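Local coordinates for protein RNA silencing suppressor p19 (Carnation Italian ringspot virus, PDB 6BJV) that suppresses RNA silencing in plants by binding short interfering RNAs as a homodimer, acting as a molecular caliper that selects them by duplex length, at residues A81-H84 and R85-G88; R101-A105 and N106-C110. One frame throughout, in Å; residues are numbered along the deposited sequence.

Contact 1: A81-H84 and R85-G88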
# COMPACT_ATOMS: atom_id res chain seq x y z
N ALA A 81 11.25 22.93 0.16
CA ALA A 81 10.82 23.51 1.43
C ALA A 81 9.53 22.88 1.91
O ALA A 81 9.35 22.65 3.11
CB ALA A 81 10.66 25.03 1.28
N SER A 82 8.61 22.59 0.99
CA SER A 82 7.33 22.00 1.36
C SER A 82 7.42 20.49 1.56
O SER A 82 6.51 19.91 2.17
CB SER A 82 6.28 22.31 0.29
OG SER A 82 4.97 22.00 0.75
N LEU A 83 8.48 19.85 1.07
CA LEU A 83 8.65 18.42 1.28
C LEU A 83 9.18 18.11 2.67
O LEU A 83 8.68 17.20 3.34
CB LEU A 83 9.58 17.84 0.22
CG LEU A 83 9.93 16.35 0.35
CD1 LEU A 83 8.67 15.49 0.34
CD2 LEU A 83 10.88 15.92 -0.75
N HIS A 84 10.18 18.86 3.13
CA HIS A 84 10.72 18.66 4.47
C HIS A 84 9.63 18.81 5.52
O HIS A 84 9.61 18.08 6.52
CB HIS A 84 11.86 19.64 4.73
CG HIS A 84 12.19 19.81 6.18
ND1 HIS A 84 11.55 20.73 6.99
CD2 HIS A 84 13.09 19.18 6.97
CE1 HIS A 84 12.05 20.66 8.21
NE2 HIS A 84 12.98 19.72 8.23
N ARG A 85 8.71 19.75 5.32
CA ARG A 85 7.65 19.98 6.30
C ARG A 85 6.69 18.79 6.35
O ARG A 85 6.45 18.22 7.42
CB ARG A 85 6.89 21.27 5.97
CG ARG A 85 5.74 21.55 6.92
CD ARG A 85 5.14 22.92 6.71
NE ARG A 85 4.18 23.25 7.76
CZ ARG A 85 4.50 23.74 8.95
NH1 ARG A 85 5.76 23.98 9.26
NH2 ARG A 85 3.55 24.00 9.84
N VAL A 86 6.12 18.42 5.20
CA VAL A 86 5.15 17.33 5.17
C VAL A 86 5.78 16.04 5.67
O VAL A 86 5.11 15.22 6.31
CB VAL A 86 4.57 17.16 3.75
CG1 VAL A 86 3.84 18.42 3.32
CG2 VAL A 86 5.67 16.80 2.76
N LEU A 87 7.08 15.83 5.41
CA LEU A 87 7.77 14.68 5.97
C LEU A 87 7.79 14.72 7.49
O LEU A 87 7.93 13.67 8.12
CB LEU A 87 9.19 14.60 5.42
CG LEU A 87 9.33 14.18 3.95
CD1 LEU A 87 10.76 14.34 3.48
CD2 LEU A 87 8.86 12.74 3.75
N GLY A 88 7.66 15.90 8.08
CA GLY A 88 7.52 16.04 9.51
C GLY A 88 6.11 15.83 10.02
O GLY A 88 5.85 16.05 11.20

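Contact 2: R101-A105 and N106-C110. With nucleotides of chain D.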
# COMPACT_ATOMS: atom_id res chain seq x y z
N ARG A 101 -1.00 3.81 22.98
CA ARG A 101 -2.21 4.27 23.65
C ARG A 101 -3.44 3.45 23.29
O ARG A 101 -4.45 3.54 24.00
CB ARG A 101 -2.46 5.74 23.31
CG ARG A 101 -1.29 6.66 23.62
CD ARG A 101 -1.46 7.35 24.96
NE ARG A 101 -0.21 7.91 25.46
CZ ARG A 101 -0.13 8.85 26.40
NH1 ARG A 101 -1.23 9.36 26.94
NH2 ARG A 101 1.05 9.29 26.80
N PHE A 102 -3.39 2.66 22.21
CA PHE A 102 -4.56 1.92 21.75
C PHE A 102 -4.26 0.45 21.46
O PHE A 102 -5.12 -0.24 20.91
CB PHE A 102 -5.14 2.58 20.49
CG PHE A 102 -5.17 4.08 20.55
CD1 PHE A 102 -6.17 4.74 21.24
CD2 PHE A 102 -4.20 4.83 19.90
CE1 PHE A 102 -6.20 6.12 21.29
CE2 PHE A 102 -4.23 6.21 19.95
CZ PHE A 102 -5.23 6.86 20.64
N LEU A 103 -3.07 -0.03 21.81
CA LEU A 103 -2.67 -1.40 21.54
C LEU A 103 -2.45 -2.15 22.84
O LEU A 103 -1.90 -1.61 23.80
CB LEU A 103 -1.40 -1.45 20.69
CG LEU A 103 -1.51 -0.89 19.27
CD1 LEU A 103 -0.15 -0.85 18.61
CD2 LEU A 103 -2.48 -1.71 18.44
N GLY A 104 -2.89 -3.41 22.86
CA GLY A 104 -2.72 -4.26 24.03
C GLY A 104 -1.78 -5.42 23.76
O GLY A 104 -0.78 -5.27 23.05
N ALA A 105 -2.08 -6.58 24.34
CA ALA A 105 -1.28 -7.77 24.12
C ALA A 105 -1.71 -8.53 22.87
O ALA A 105 -0.85 -9.01 22.12
CB ALA A 105 -1.37 -8.70 25.34
N ASN A 106 -3.01 -8.64 22.63
CA ASN A 106 -3.50 -9.30 21.43
C ASN A 106 -3.25 -8.43 20.21
O ASN A 106 -3.59 -7.24 20.20
CB ASN A 106 -4.99 -9.60 21.57
CG ASN A 106 -5.81 -8.36 21.89
OD1 ASN A 106 -5.83 -7.90 23.03
ND2 ASN A 106 -6.49 -7.82 20.89
N GLN A 107 -2.65 -9.02 19.18
CA GLN A 107 -2.28 -8.27 17.99
C GLN A 107 -3.52 -7.87 17.20
O GLN A 107 -4.49 -8.63 17.10
CB GLN A 107 -1.33 -9.09 17.12
CG GLN A 107 -0.86 -8.36 15.88
CD GLN A 107 0.22 -9.12 15.13
OE1 GLN A 107 1.24 -8.56 14.74
NE2 GLN A 107 -0.02 -10.41 14.91
N VAL A 108 -3.48 -6.67 16.62
CA VAL A 108 -4.55 -6.15 15.79
C VAL A 108 -3.95 -5.69 14.46
O VAL A 108 -2.74 -5.74 14.25
CB VAL A 108 -5.31 -5.00 16.48
CG1 VAL A 108 -5.92 -5.47 17.78
CG2 VAL A 108 -4.39 -3.80 16.72
N GLY A 109 -4.82 -5.22 13.57
CA GLY A 109 -4.39 -4.75 12.27
C GLY A 109 -4.06 -3.28 12.26
O GLY A 109 -4.91 -2.45 12.61
N CYS A 110 -2.84 -2.93 11.86
CA CYS A 110 -2.40 -1.55 11.76
C CYS A 110 -2.12 -1.21 10.30
O CYS A 110 -1.71 -2.07 9.52
CB CYS A 110 -1.15 -1.31 12.61
SG CYS A 110 -1.40 -1.58 14.38
P A D 13 -1.82 -9.98 8.49
OP1 A D 13 -0.44 -10.27 8.96
OP2 A D 13 -2.48 -10.94 7.57
O5' A D 13 -2.75 -9.81 9.78
C5' A D 13 -2.37 -8.93 10.83
C4' A D 13 -3.51 -8.68 11.79
O4' A D 13 -4.62 -8.05 11.09
C3' A D 13 -4.13 -9.91 12.42
O3' A D 13 -3.37 -10.44 13.49
C2' A D 13 -5.51 -9.41 12.83
O2' A D 13 -5.44 -8.65 14.03
C1' A D 13 -5.84 -8.46 11.67
N9 A D 13 -6.67 -9.12 10.64
C8 A D 13 -6.28 -9.61 9.42
N7 A D 13 -7.26 -10.14 8.72
C5 A D 13 -8.37 -9.99 9.55
C6 A D 13 -9.72 -10.35 9.39
N6 A D 13 -10.21 -10.96 8.31
N1 A D 13 -10.57 -10.06 10.41
C2 A D 13 -10.08 -9.46 11.50
N3 A D 13 -8.83 -9.07 11.76
C4 A D 13 -8.02 -9.37 10.73
P C D 14 -3.21 -12.03 13.66
OP1 C D 14 -2.12 -12.29 14.64
OP2 C D 14 -3.13 -12.62 12.30
O5' C D 14 -4.57 -12.47 14.34
C5' C D 14 -4.92 -12.00 15.63
C4' C D 14 -6.40 -12.16 15.90
O4' C D 14 -7.16 -11.43 14.90
C3' C D 14 -6.95 -13.57 15.83
O3' C D 14 -6.68 -14.34 16.99
C2' C D 14 -8.43 -13.32 15.59
O2' C D 14 -9.09 -12.95 16.78
C1' C D 14 -8.38 -12.11 14.66
N1 C D 14 -8.43 -12.51 13.23
C2 C D 14 -9.68 -12.79 12.67
O2 C D 14 -10.69 -12.70 13.38
N3 C D 14 -9.75 -13.16 11.37
C4 C D 14 -8.63 -13.25 10.64
N4 C D 14 -8.75 -13.62 9.36
C5 C D 14 -7.35 -12.97 11.19
C6 C D 14 -7.30 -12.61 12.48

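Contact 1: A81-H84 and R85-G88
Leu83 and Leu87 lie one turn apart on the short helix 80-87, joined by both backbone and side chains. Leu87 N donates to Leu83 O at 3.0 Å. The same oxygen is hemmed in by carbon: Val86 CG2 and Leu87 CG each come within 3.1 Å of Leu83 O. With chi1 at -72°, Leu87 keeps CG beside its own backbone N and hence close to the oxygen that this N-H addresses. Farther out the two leucines pack at a slant, Leu83 CG lying 3.8 Å from Leu87 CD1, while Leu83 CD1 also borders Val86 CG2 at 4.1 Å. The flanking helical bonds are weak: Val86 N reaches Ser82 O at 3.4 Å, and Gly88 N reaches His84 O at 3.3 Å. Gly88 N makes a shorter bond of 2.7 Å to Arg85 O, an i to i-3 link that tightens the last turn. Arg85, extended from CG to NE, carries its guanidinium away from the preceding turn. At the start of the helix, Ser82 N is bonded to Thr79 OG1, and Leu83 packs against the loop residues Tyr76 and Gln146. Near its close, Val86 O accepts a hydrogen bond from Lys141 NZ, tying this helix, which follows strand 68-75, to helix 130-144.

Contact 2: R101-A105 and N106-C110
Leu103 and Val108 meet across the loop that leads from helix 92-99 into strand 109-116, while Ala105 and Asn106 form its outer bend. The bend nearly reverses the chain: the direction of Leu103 to Ala105 differs by 147° from that of Asn106 to Cys110. Leu103 supplies the bridge through one branch. Its CD2 lies 3.3 Å from Val108 CG2, tighter than usual for two methyls, so the exact separation is doubtful, and the same CD2 stands 4.2 Å from Cys110 SG. Val108 and Cys110 both start their side chains toward residues 101-105. At the turn itself the burial comes mostly from residues adjacent in sequence; Asn106 has CG set between its own backbone N and carbonyl carbon, and its CB lies 3.7 Å from Ala105 C. The limb after the bend faces RNA. Gln107 runs out extended, CG opposite its backbone N (chi1 -178°), and NE2 gives a hydrogen bond of 2.8 Å to OP1 of C14 in chain D, bent to 137°. Its OE1 is bonded to Arg128 N, so both ends of the amide are held and its rotation is set. Beside it, Val108 N is bonded to Ser127 OG, and Gly109 CA approaches O4' of A13 in chain D to 3.5 Å. A weak, unsettled bond at 3.2 Å may join O2' of A13 to Gln107 O. The apolar clasp thus faces away from the nucleic acid, while the Gln107 amide grips a phosphate and the backbone lies against a ribose, both parts of the sugar-phosphate frame, consistent with selection of siRNA by duplex length instead of sequence.

Contact 1 and contact 2 come in series along the chain, with helix 92-99 falling between them, and they lie on opposite sides of the chain's centre. Their centres are about 29 Å apart and their nearest atoms about 17 Å, so neither touches the other. Their relation to the RNA differs: the 101-110 loop meets nucleotides of chain D directly, whereas the nearest atom of residues 81-88 is about 14 Å from the bound nucleic acid. The antiparallel sheet of this chain gives a common frame, since helix 80-87 follows strand 68-75, outermost within the chain, and contact 2 opens its inner strand 109-116. Contact 1 is internal to one helix; contact 2 belongs to the RNA-binding surface.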